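Side-chain contact in protein argonaute (Methanocaldococcus jannaschii, PDB 5G5S), which uses short single-stranded DNA guides to find and cut complementary DNA, and may thereby defend the cell against invading genetic elements: residues Y327-L332 against K489-D494. Residues are numbered along the deposited sequence; the frame is centred on the assembly and turned at random.
Sequences YSTNTL and KYFILD
Thr329 shows how a threonine can divide its two branches between an aromatic face and a polar partner. Its methyl CG2 sits above one face of the Phe491 ring, displaced toward the rim. CG2 is 3.9 Å from the ring centroid of Phe491, 16° off the normal, a CH-pi contact. The closest ring atom to CG2 is Phe491 CE1, at 3.7 Å. A chi1 of 60° turns CG2 away from the carbonyl carbon and onto the ring, while OG1 is hydrogen-bonded to Arg678 NH1. A tight turn follows, closed by a 3.0 Å bond from Leu332 N to Thr329 O, and brings Leu332 to the same side. With CG anti to the backbone N (chi1 -156°), Leu332 slides past Tyr490 in the opposite direction. Its CG and CD1 lie against Tyr490 CD1 and CE1, and its CD2 comes closest, 3.9 Å from Tyr490 CD1. The same CD2 is 4.2 Å from Phe491 CD1. Around them, Val316 of strand 314-317 touches Leu332 and Phe491, Phe491 stacks on Tyr670, and Tyr490 OH is hydrogen-bonded to Tyr344 O. The side chain of Phe491 is about 10 Å from those of Gln481 and Ser671, which interact with guide DNA. The contact thus joins the loop after strand 323-326 to the chain where the Mid domain ends, Tyr490 being its last residue, through van der Waals packing, including one CH-pi contact, with the buried hydroxyls of Thr329 and Tyr490 satisfied elsewhere.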
loop_
_atom_site.group_PDB
_atom_site.type_symbol
_atom_site.label_atom_id
_atom_site.label_comp_id
_atom_site.label_asym_id
_atom_site.label_seq_id
_atom_site.Cartn_x
_atom_site.Cartn_y
_atom_site.Cartn_z
ATOM N N TYR A 327 16.593 -5.245 20.269
ATOM C CA TYR A 327 15.146 -5.483 20.188
ATOM C C TYR A 327 14.398 -4.369 19.479
ATOM O O TYR A 327 13.259 -4.564 19.052
ATOM C CB TYR A 327 14.553 -5.784 21.578
ATOM C CG TYR A 327 14.901 -7.172 22.070
ATOM C CD1 TYR A 327 16.081 -7.410 22.772
ATOM C CD2 TYR A 327 14.077 -8.261 21.788
ATOM C CE1 TYR A 327 16.429 -8.691 23.189
ATOM C CE2 TYR A 327 14.404 -9.545 22.220
ATOM C CZ TYR A 327 15.588 -9.758 22.910
ATOM O OH TYR A 327 15.922 -11.023 23.335
ATOM N N SER A 328 15.037 -3.201 19.350
ATOM C CA SER A 328 14.466 -2.033 18.682
ATOM C C SER A 328 15.570 -1.212 18.009
ATOM O O SER A 328 16.716 -1.271 18.442
ATOM C CB SER A 328 13.686 -1.187 19.684
ATOM O OG SER A 328 13.001 -0.118 19.054
ATOM N N THR A 329 15.233 -0.451 16.960
ATOM C CA THR A 329 16.213 0.402 16.265
ATOM C C THR A 329 16.326 1.786 16.953
ATOM O O THR A 329 17.153 2.615 16.553
ATOM C CB THR A 329 15.899 0.516 14.764
ATOM O OG1 THR A 329 14.603 1.091 14.599
ATOM C CG2 THR A 329 16.014 -0.816 14.020
ATOM N N ASN A 330 15.515 2.010 18.021
ATOM C CA ASN A 330 15.468 3.252 18.801
ATOM C C ASN A 330 16.791 3.602 19.502
ATOM O O ASN A 330 16.939 4.720 20.010
ATOM C CB ASN A 330 14.284 3.245 19.786
ATOM C CG ASN A 330 14.332 2.215 20.904
ATOM O OD1 ASN A 330 15.226 1.363 21.002
ATOM N ND2 ASN A 330 13.353 2.283 21.789
ATOM N N THR A 331 17.744 2.640 19.511
ATOM C CA THR A 331 19.075 2.772 20.110
ATOM C C THR A 331 20.211 2.479 19.104
ATOM O O THR A 331 21.350 2.274 19.524
ATOM C CB THR A 331 19.209 1.891 21.367
ATOM O OG1 THR A 331 19.017 0.523 21.003
ATOM C CG2 THR A 331 18.267 2.309 22.503
ATOM N N LEU A 332 19.910 2.463 17.786
ATOM C CA LEU A 332 20.922 2.181 16.763
ATOM C C LEU A 332 22.029 3.244 16.686
ATOM O O LEU A 332 23.200 2.897 16.501
ATOM C CB LEU A 332 20.259 1.970 15.391
ATOM C CG LEU A 332 21.028 1.146 14.354
ATOM C CD1 LEU A 332 21.188 -0.287 14.797
ATOM C CD2 LEU A 332 20.294 1.138 13.039
ATOM N N LYS A 489 22.848 -2.321 4.634
ATOM C CA LYS A 489 22.200 -3.419 5.353
ATOM C C LYS A 489 22.665 -3.322 6.793
ATOM O O LYS A 489 23.590 -4.024 7.194
ATOM C CB LYS A 489 22.603 -4.782 4.740
ATOM C CG LYS A 489 21.833 -5.157 3.500
ATOM C CD LYS A 489 22.408 -4.563 2.240
ATOM C CE LYS A 489 21.313 -4.283 1.249
ATOM N NZ LYS A 489 21.873 -3.636 0.047
ATOM N N TYR A 490 22.066 -2.408 7.556
ATOM C CA TYR A 490 22.483 -2.179 8.937
ATOM C C TYR A 490 22.145 -3.326 9.895
ATOM O O TYR A 490 23.042 -3.885 10.535
ATOM C CB TYR A 490 21.989 -0.822 9.462
ATOM C CG TYR A 490 23.046 -0.096 10.254
ATOM C CD1 TYR A 490 23.426 -0.540 11.519
ATOM C CD2 TYR A 490 23.701 1.010 9.727
ATOM C CE1 TYR A 490 24.420 0.111 12.246
ATOM C CE2 TYR A 490 24.681 1.683 10.452
ATOM C CZ TYR A 490 25.044 1.225 11.708
ATOM O OH TYR A 490 26.026 1.867 12.418
ATOM N N PHE A 491 20.870 -3.692 9.961
ATOM C CA PHE A 491 20.386 -4.745 10.846
ATOM C C PHE A 491 19.733 -5.876 10.064
ATOM O O PHE A 491 19.206 -5.650 8.974
ATOM C CB PHE A 491 19.419 -4.166 11.908
ATOM C CG PHE A 491 18.256 -3.380 11.352
ATOM C CD1 PHE A 491 18.376 -2.019 11.092
ATOM C CD2 PHE A 491 17.036 -3.996 11.100
ATOM C CE1 PHE A 491 17.306 -1.298 10.545
ATOM C CE2 PHE A 491 15.964 -3.274 10.567
ATOM C CZ PHE A 491 16.109 -1.934 10.281
ATOM N N ILE A 492 19.798 -7.099 10.607
ATOM C CA ILE A 492 19.182 -8.287 10.009
ATOM C C ILE A 492 18.245 -8.946 11.038
ATOM O O ILE A 492 18.160 -8.476 12.177
ATOM C CB ILE A 492 20.221 -9.276 9.382
ATOM C CG1 ILE A 492 21.154 -9.896 10.441
ATOM C CG2 ILE A 492 21.012 -8.626 8.239
ATOM C CD1 ILE A 492 21.255 -11.370 10.387
ATOM N N LEU A 493 17.536 -10.013 10.632
ATOM C CA LEU A 493 16.642 -10.757 11.518
ATOM C C LEU A 493 17.430 -11.785 12.306
ATOM O O LEU A 493 18.305 -12.440 11.736
ATOM C CB LEU A 493 15.534 -11.452 10.722
ATOM C CG LEU A 493 14.414 -10.564 10.185
ATOM C CD1 LEU A 493 13.594 -11.300 9.153
ATOM C CD2 LEU A 493 13.510 -10.066 11.312
ATOM N N ASP A 494 17.121 -11.939 13.613
ATOM C CA ASP A 494 17.785 -12.918 14.475
ATOM C C ASP A 494 17.354 -14.342 14.138
ATOM O O ASP A 494 18.120 -15.282 14.364
ATOM C CB ASP A 494 17.539 -12.615 15.966
ATOM C CG ASP A 494 18.268 -13.534 16.936
ATOM O OD1 ASP A 494 19.503 -13.689 16.796
ATOM O OD2 ASP A 494 17.605 -14.090 17.839
#